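Twitching motility pilus retraction protein (Geobacter sulfurreducens PCA, PDB 5ZFQ) probably hydrolyses ATP to power the retraction of type IV pili, working as a six-subunit motor that underlies twitching motility. Local coordinates at residues A[78-83]-A[97-102]; A[291-296]-A[363-368]. One frame throughout, in Å; residues are numbered along the deposited sequence.

Contact 1: A[78-83]-A[97-102]; sequences YSILTE and LSFGIK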
ATOM      1  N   TYR A  78     -10.853  38.877  -0.437  1.00 35.06           N
ATOM      2  CA  TYR A  78      -9.855  38.871  -1.505  1.00 35.33           C
ATOM      3  C   TYR A  78      -8.895  40.041  -1.378  1.00 36.53           C
ATOM      4  O   TYR A  78      -7.751  39.958  -1.819  1.00 37.56           O
ATOM      5  CB  TYR A  78     -10.518  38.872  -2.866  1.00 35.08           C
ATOM      6  CG  TYR A  78     -10.778  37.466  -3.394  1.00 35.06           C
ATOM      7  CD1 TYR A  78     -11.158  36.419  -2.539  1.00 33.79           C
ATOM      8  CD2 TYR A  78     -10.649  37.187  -4.746  1.00 36.43           C
ATOM      9  CE1 TYR A  78     -11.412  35.132  -3.041  1.00 33.83           C
ATOM     10  CE2 TYR A  78     -10.899  35.928  -5.251  1.00 36.66           C
ATOM     11  CZ  TYR A  78     -11.275  34.908  -4.406  1.00 35.43           C
ATOM     12  OH  TYR A  78     -11.490  33.671  -4.961  1.00 36.12           O
ATOM     13  N   SER A  79      -9.341  41.109  -0.725  1.00 36.61           N
ATOM     14  CA  SER A  79      -8.560  42.330  -0.658  1.00 37.75           C
ATOM     15  C   SER A  79      -7.309  42.187   0.220  1.00 38.62           C
ATOM     16  O   SER A  79      -6.369  42.982   0.092  1.00 40.08           O
ATOM     17  CB  SER A  79      -9.439  43.492  -0.177  1.00 37.21           C
ATOM     18  OG  SER A  79      -9.632  43.481   1.217  1.00 36.01           O
ATOM     19  N   ILE A  80      -7.270  41.177   1.087  1.00 37.80           N
ATOM     20  CA  ILE A  80      -6.042  40.920   1.843  1.00 38.28           C
ATOM     21  C   ILE A  80      -5.230  39.750   1.299  1.00 39.42           C
ATOM     22  O   ILE A  80      -4.511  39.096   2.064  1.00 39.48           O
ATOM     23  CB  ILE A  80      -6.328  40.648   3.326  1.00 36.60           C
ATOM     24  CG1 ILE A  80      -7.432  39.598   3.486  1.00 34.95           C
ATOM     25  CG2 ILE A  80      -6.680  41.957   4.032  1.00 36.61           C
ATOM     26  CD1 ILE A  80      -6.941  38.214   3.742  1.00 34.33           C
ATOM     27  N   LEU A  81      -5.352  39.498  -0.011  1.00 40.42           N
ATOM     28  CA  LEU A  81      -4.726  38.348  -0.665  1.00 40.97           C
ATOM     29  C   LEU A  81      -3.892  38.729  -1.885  1.00 44.04           C
ATOM     30  O   LEU A  81      -4.236  39.629  -2.673  1.00 44.88           O
ATOM     31  CB  LEU A  81      -5.769  37.315  -1.113  1.00 39.37           C
ATOM     32  CG  LEU A  81      -6.599  36.550  -0.089  1.00 37.94           C
ATOM     33  CD1 LEU A  81      -7.323  35.346  -0.705  1.00 37.42           C
ATOM     34  CD2 LEU A  81      -5.733  36.133   1.082  1.00 38.09           C
ATOM     35  N   THR A  82      -2.797  37.996  -2.031  1.00 46.04           N
ATOM     36  CA  THR A  82      -1.987  38.005  -3.228  1.00 49.06           C
ATOM     37  C   THR A  82      -2.656  37.120  -4.276  1.00 50.76           C
ATOM     38  O   THR A  82      -3.576  36.358  -3.974  1.00 49.31           O
ATOM     39  CB  THR A  82      -0.581  37.491  -2.940  1.00 49.57           C
ATOM     40  OG1 THR A  82      -0.592  36.062  -2.971  1.00 49.20           O
ATOM     41  CG2 THR A  82      -0.130  37.944  -1.559  1.00 48.53           C
ATOM     42  N   GLU A  83      -2.188  37.206  -5.506  1.00 54.18           N
ATOM     43  CA  GLU A  83      -2.790  36.420  -6.562  1.00 56.21           C
ATOM     44  C   GLU A  83      -2.561  34.920  -6.358  1.00 57.77           C
ATOM     45  O   GLU A  83      -3.429  34.114  -6.683  1.00 56.51           O
ATOM     46  CB  GLU A  83      -2.250  36.877  -7.917  1.00 58.82           C
ATOM     47  CG  GLU A  83      -2.523  38.357  -8.197  1.00 59.51           C
ATOM     48  CD  GLU A  83      -4.009  38.715  -8.145  1.00 58.26           C
ATOM     49  OE1 GLU A  83      -4.784  38.111  -8.921  1.00 58.64           O
ATOM     50  OE2 GLU A  83      -4.404  39.589  -7.328  1.00 57.07           O
ATOM     51  N   LEU A  97      -3.760  32.184   6.285  1.00 34.49           N
ATOM     52  CA  LEU A  97      -2.523  32.964   6.173  1.00 35.95           C
ATOM     53  C   LEU A  97      -2.301  33.955   7.326  1.00 36.14           C
ATOM     54  O   LEU A  97      -3.162  34.117   8.211  1.00 35.24           O
ATOM     55  CB  LEU A  97      -2.504  33.741   4.847  1.00 36.35           C
ATOM     56  CG  LEU A  97      -3.377  35.011   4.829  1.00 35.56           C
ATOM     57  CD1 LEU A  97      -2.906  35.948   3.761  1.00 36.20           C
ATOM     58  CD2 LEU A  97      -4.887  34.711   4.676  1.00 34.33           C
ATOM     59  N   SER A  98      -1.143  34.617   7.299  1.00 37.49           N
ATOM     60  CA  SER A  98      -0.905  35.796   8.122  1.00 38.64           C
ATOM     61  C   SER A  98      -0.593  37.008   7.234  1.00 40.61           C
ATOM     62  O   SER A  98      -0.127  36.868   6.092  1.00 41.71           O
ATOM     63  CB  SER A  98       0.231  35.565   9.118  1.00 39.74           C
ATOM     64  OG  SER A  98       1.443  35.270   8.445  1.00 41.47           O
ATOM     65  N   PHE A  99      -0.867  38.198   7.760  1.00 41.00           N
ATOM     66  CA  PHE A  99      -0.548  39.432   7.059  1.00 42.18           C
ATOM     67  C   PHE A  99      -0.483  40.585   8.052  1.00 43.63           C
ATOM     68  O   PHE A  99      -0.902  40.437   9.215  1.00 42.56           O
ATOM     69  CB  PHE A  99      -1.576  39.722   5.955  1.00 40.49           C
ATOM     70  CG  PHE A  99      -2.996  39.876   6.453  1.00 37.99           C
ATOM     71  CD1 PHE A  99      -3.793  38.769   6.684  1.00 36.41           C
ATOM     72  CD2 PHE A  99      -3.536  41.133   6.664  1.00 37.60           C
ATOM     73  CE1 PHE A  99      -5.105  38.915   7.123  1.00 35.33           C
ATOM     74  CE2 PHE A  99      -4.840  41.280   7.116  1.00 36.42           C
ATOM     75  CZ  PHE A  99      -5.629  40.173   7.340  1.00 35.11           C
ATOM     76  N   GLY A 100       0.048  41.719   7.590  1.00 46.39           N
ATOM     77  CA  GLY A 100       0.097  42.932   8.385  1.00 49.11           C
ATOM     78  C   GLY A 100      -0.493  44.151   7.692  1.00 51.94           C
ATOM     79  O   GLY A 100      -0.377  44.323   6.478  1.00 53.02           O
ATOM     80  N   ILE A 101      -1.159  44.986   8.478  1.00 53.82           N
ATOM     81  CA  ILE A 101      -1.552  46.317   8.059  1.00 56.80           C
ATOM     82  C   ILE A 101      -0.548  47.231   8.733  1.00 60.86           C
ATOM     83  O   ILE A 101      -0.474  47.253   9.957  1.00 61.90           O
ATOM     84  CB  ILE A 101      -2.990  46.696   8.511  1.00 39.95           C
ATOM     85  CG1 ILE A 101      -4.037  45.653   8.082  1.00 38.07           C
ATOM     86  CG2 ILE A 101      -3.376  48.069   8.000  1.00 40.87           C
ATOM     87  CD1 ILE A 101      -3.952  45.207   6.642  1.00 37.72           C
ATOM     88  N   LYS A 102       0.247  47.954   7.948  1.00 63.98           N
ATOM     89  CA  LYS A 102       1.245  48.882   8.494  1.00 69.50           C
ATOM     90  C   LYS A 102       0.571  49.910   9.417  1.00 67.68           C
ATOM     91  O   LYS A 102      -0.463  50.492   9.069  1.00 66.78           O
ATOM     92  CB  LYS A 102       2.009  49.582   7.354  1.00 74.73           C
ATOM     93  CG  LYS A 102       2.199  51.098   7.508  1.00 78.86           C
ATOM     94  CD  LYS A 102       2.231  51.829   6.158  1.00 80.34           C
ATOM     95  CE  LYS A 102       2.202  53.351   6.334  1.00 82.45           C
ATOM     96  NZ  LYS A 102       2.230  54.088   5.028  1.00 83.66           N
TER

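Contact 2: A[291-296]-A[363-368]; sequences SQTLLP and MARSSD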
ATOM      1  N   SER A 291       1.809  19.334  30.873  1.00 41.28           N
ATOM      2  CA  SER A 291       0.540  18.948  30.330  1.00 42.89           C
ATOM      3  C   SER A 291      -0.469  19.971  30.733  1.00 44.14           C
ATOM      4  O   SER A 291      -0.607  20.261  31.871  1.00 45.35           O
ATOM      5  CB  SER A 291       0.176  17.583  30.804  1.00 44.34           C
ATOM      6  OG  SER A 291       0.961  16.692  30.094  1.00 44.99           O
ATOM      7  N   GLN A 292      -1.207  20.488  29.769  1.00 44.28           N
ATOM      8  CA  GLN A 292      -2.140  21.547  30.028  1.00 46.51           C
ATOM      9  C   GLN A 292      -3.572  21.377  29.669  1.00 46.22           C
ATOM     10  O   GLN A 292      -3.891  20.693  28.758  1.00 45.00           O
ATOM     11  CB  GLN A 292      -1.677  22.755  29.269  1.00 48.23           C
ATOM     12  CG  GLN A 292      -0.286  23.192  29.625  1.00 50.41           C
ATOM     13  CD  GLN A 292       0.066  24.501  29.007  1.00 50.77           C
ATOM     14  OE1 GLN A 292      -0.651  25.002  28.188  1.00 50.67           O
ATOM     15  NE2 GLN A 292       1.175  25.051  29.401  1.00 51.86           N
ATOM     16  N   THR A 293      -4.432  21.973  30.470  1.00 45.94           N
ATOM     17  CA  THR A 293      -5.851  22.033  30.203  1.00 45.06           C
ATOM     18  C   THR A 293      -6.435  23.395  30.467  1.00 44.66           C
ATOM     19  O   THR A 293      -6.192  23.958  31.486  1.00 45.73           O
ATOM     20  CB  THR A 293      -6.676  21.125  31.105  1.00 46.36           C
ATOM     21  OG1 THR A 293      -6.124  19.828  31.131  1.00 46.19           O
ATOM     22  CG2 THR A 293      -8.009  20.995  30.548  1.00 46.74           C
ATOM     23  N   LEU A 294      -7.175  23.952  29.536  1.00 42.83           N
ATOM     24  CA  LEU A 294      -7.935  25.160  29.843  1.00 42.27           C
ATOM     25  C   LEU A 294      -9.344  24.744  30.248  1.00 41.39           C
ATOM     26  O   LEU A 294     -10.161  24.340  29.404  1.00 40.25           O
ATOM     27  CB  LEU A 294      -7.973  26.123  28.649  1.00 42.00           C
ATOM     28  CG  LEU A 294      -6.677  26.891  28.331  1.00 41.46           C
ATOM     29  CD1 LEU A 294      -6.798  27.665  27.008  1.00 40.72           C
ATOM     30  CD2 LEU A 294      -6.263  27.812  29.495  1.00 42.71           C
ATOM     31  N   LEU A 295      -9.607  24.809  31.548  1.00 41.74           N
ATOM     32  CA  LEU A 295     -10.919  24.489  32.084  1.00 42.13           C
ATOM     33  C   LEU A 295     -11.776  25.739  32.071  1.00 42.42           C
ATOM     34  O   LEU A 295     -11.247  26.832  31.936  1.00 42.34           O
ATOM     35  CB  LEU A 295     -10.789  23.923  33.502  1.00 43.50           C
ATOM     36  CG  LEU A 295     -10.017  22.598  33.549  1.00 42.59           C
ATOM     37  CD1 LEU A 295      -9.711  22.213  34.973  1.00 36.11           C
ATOM     38  CD2 LEU A 295     -10.809  21.504  32.857  1.00 41.82           C
ATOM     39  N   PRO A 296     -13.108  25.587  32.174  1.00 43.04           N
ATOM     40  CA  PRO A 296     -13.969  26.754  32.392  1.00 45.31           C
ATOM     41  C   PRO A 296     -13.861  27.272  33.820  1.00 47.45           C
ATOM     42  O   PRO A 296     -13.674  26.475  34.733  1.00 47.53           O
ATOM     43  CB  PRO A 296     -15.378  26.209  32.118  1.00 39.28           C
ATOM     44  CG  PRO A 296     -15.290  24.766  32.348  1.00 42.42           C
ATOM     45  CD  PRO A 296     -13.900  24.374  31.904  1.00 41.53           C
ATOM     46  N   MET A 363     -13.641  17.336  39.072  1.00 45.61           N
ATOM     47  CA  MET A 363     -13.751  15.891  39.212  1.00 43.85           C
ATOM     48  C   MET A 363     -13.913  15.185  37.870  1.00 42.45           C
ATOM     49  O   MET A 363     -13.502  14.032  37.740  1.00 42.31           O
ATOM     50  CB  MET A 363     -14.928  15.517  40.106  1.00 43.30           C
ATOM     51  CG  MET A 363     -14.823  15.872  41.590  1.00 43.50           C
ATOM     52  SD  MET A 363     -13.477  14.880  42.378  1.00 42.64           S
ATOM     53  CE  MET A 363     -14.071  13.178  42.093  1.00 59.47           C
ATOM     54  N   ALA A 364     -14.520  15.845  36.876  1.00 41.76           N
ATOM     55  CA  ALA A 364     -14.670  15.219  35.559  1.00 41.34           C
ATOM     56  C   ALA A 364     -13.306  15.093  34.887  1.00 41.32           C
ATOM     57  O   ALA A 364     -13.009  14.099  34.238  1.00 41.71           O
ATOM     58  CB  ALA A 364     -15.637  16.011  34.661  1.00 40.57           C
ATOM     59  N   ARG A 365     -12.489  16.125  35.047  1.00 40.80           N
ATOM     60  CA  ARG A 365     -11.194  16.200  34.399  1.00 39.60           C
ATOM     61  C   ARG A 365     -10.204  15.283  35.069  1.00 40.28           C
ATOM     62  O   ARG A 365      -9.233  14.852  34.451  1.00 40.46           O
ATOM     63  CB  ARG A 365     -10.677  17.642  34.418  1.00 38.77           C
ATOM     64  CG  ARG A 365      -9.312  17.812  33.799  1.00 38.11           C
ATOM     65  CD  ARG A 365      -9.208  17.153  32.404  1.00 37.36           C
ATOM     66  NE  ARG A 365      -7.854  17.298  31.871  1.00 37.45           N
ATOM     67  CZ  ARG A 365      -6.819  16.531  32.222  1.00 38.24           C
ATOM     68  NH1 ARG A 365      -6.977  15.528  33.097  1.00 38.89           N
ATOM     69  NH2 ARG A 365      -5.625  16.762  31.683  1.00 38.19           N
ATOM     70  N   SER A 366     -10.443  14.991  36.336  1.00 41.21           N
ATOM     71  CA  SER A 366      -9.521  14.175  37.115  1.00 41.99           C
ATOM     72  C   SER A 366      -9.347  12.775  36.524  1.00 41.63           C
ATOM     73  O   SER A 366     -10.322  12.077  36.238  1.00 41.43           O
ATOM     74  CB  SER A 366     -10.003  14.077  38.566  1.00 43.18           C
ATOM     75  OG  SER A 366      -9.046  13.425  39.373  1.00 44.01           O
ATOM     76  N   SER A 367      -8.097  12.380  36.330  1.00 41.44           N
ATOM     77  CA  SER A 367      -7.798  11.026  35.911  1.00 41.68           C
ATOM     78  C   SER A 367      -7.738  10.098  37.122  1.00 43.05           C
ATOM     79  O   SER A 367      -7.664   8.872  36.959  1.00 43.35           O
ATOM     80  CB  SER A 367      -6.487  10.974  35.138  1.00 41.58           C
ATOM     81  OG  SER A 367      -5.501  11.740  35.809  1.00 42.32           O
ATOM     82  N   ASP A 368      -7.759  10.681  38.329  1.00 43.86           N
ATOM     83  CA  ASP A 368      -7.992   9.920  39.567  1.00 45.65           C
ATOM     84  C   ASP A 368      -8.863  10.691  40.586  1.00 46.73           C
ATOM     85  O   ASP A 368      -8.353  11.255  41.578  1.00 46.91           O
ATOM     86  CB  ASP A 368      -6.668   9.496  40.222  1.00 46.54           C
ATOM     87  CG  ASP A 368      -6.879   8.497  41.373  1.00 48.58           C
ATOM     88  OD1 ASP A 368      -8.042   8.077  41.653  1.00 48.61           O
ATOM     89  OD2 ASP A 368      -5.866   8.104  41.985  1.00 50.11           O
TER

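Contact 1: A[78-83]-A[97-102]
Ile80 lies across one face of the Phe99 ring and at the same time touches Leu97, so this one side chain, just past the end of helix 70-79, meets two residues of strand 94-101. Its CB stands over the ring, 4.2 Å from the Phe99 centroid and only 13° off the ring normal, a CH-pi contact shifted somewhat toward the rim. The two branches straddle that point: Ile80 CG2 comes within 3.7 Å of Phe99 CE2, while Ile80 CD1 lies 3.9 Å from Phe99 CE1. With chi1 at 49°, Ile80 CG1 is tucked in over its own backbone, flanked by N and C, and points its terminal methyl toward the strand, so that Ile80 CD1 lies 4.2 Å from Leu97 CD2. Leu97 is the buried member of the group. Its two methyls also receive Leu81, whose CD2 approaches Leu97 CD1 to 3.9 Å, and the same Leu97 CD1 lies 3.9 Å from the carbonyl O of Ile80. Phe122 of strand 117-125 touches both Ile80 and Phe99, and Leu33 of helix 29-38 also packs on Phe99, consistent with a hydrophobic layer between the helices and the antiparallel sheet of the N-terminal domain. No hydrogen bond or salt bridge joins the two segments, so the turn after helix 70-79 is probably held against the outer strand by apolar packing and the exclusion of water.

Contact 2: A[291-296]-A[363-368]
Thr293 OG1 is gripped by two nitrogens of one guanidinium group: Arg365 NE and Arg365 NH2 each donate to it over 3.2 Å. Both bonds are weak, each bent to about 130° at the hydrogen, as expected when one oxygen near the guanidinium plane is shared by two N-H groups of the same edge. The Arg365 chain leaves its helix with CG anti to the backbone N (chi1 178°) and then bends at chi2, which brings the guanidinium to Thr293 with its NE/NH2 edge toward OG1. The aliphatic part of the arginine is used as well: Leu295 CD2 packs 4.1 Å from Arg365 CG, the leucine running roughly perpendicular to the arginine. NH2 has a further weak bond to the carbonyl O of Asn257, so two neutral oxygens, Thr293 OG1 and Asn257 O, take N-H groups of this buried and probably charged side chain. Replacing Arg365 by an alanine is likely to take both of these donors from Thr293 OG1 and to open a gap beside Leu295 CD2. The contact joins the end of helix 359-365 to strand 286-296 of the central mixed sheet, whose neighbour, strand 303-310, pairs with Thr293 and Leu295 through the backbone. Met344 of helix 344-353 touches both Thr293 and Arg365, Leu348 of that helix packs on Leu295, and Phe284 of a second subunit packs on Leu295 and Arg365, placing the site at a subunit interface.

Overall arrangement
From the N terminus the chain first reaches contact 1, which closes a short loop: thirteen residues, mostly helix 83-92, separate its segments, and the turn after helix 70-79 is brought back onto edge strand 94-101 of the antiparallel sheet. The chain then runs through five strands of the mixed sheet, with its probable P-loop, before contact 2 opens on the sixth, strand 286-296; 66 residues separate its segments, and it ties that strand to the C-terminal helices. The two loops follow in series, neither nesting nor crossing. The centres of contacts 1 and 2 lie about 38 Å apart, and their nearest atoms about 20 Å. Contact 1 lies on the N-terminal sheet, contact 2 on the sheet of what is, as in related retraction ATPases, the ATPase domain.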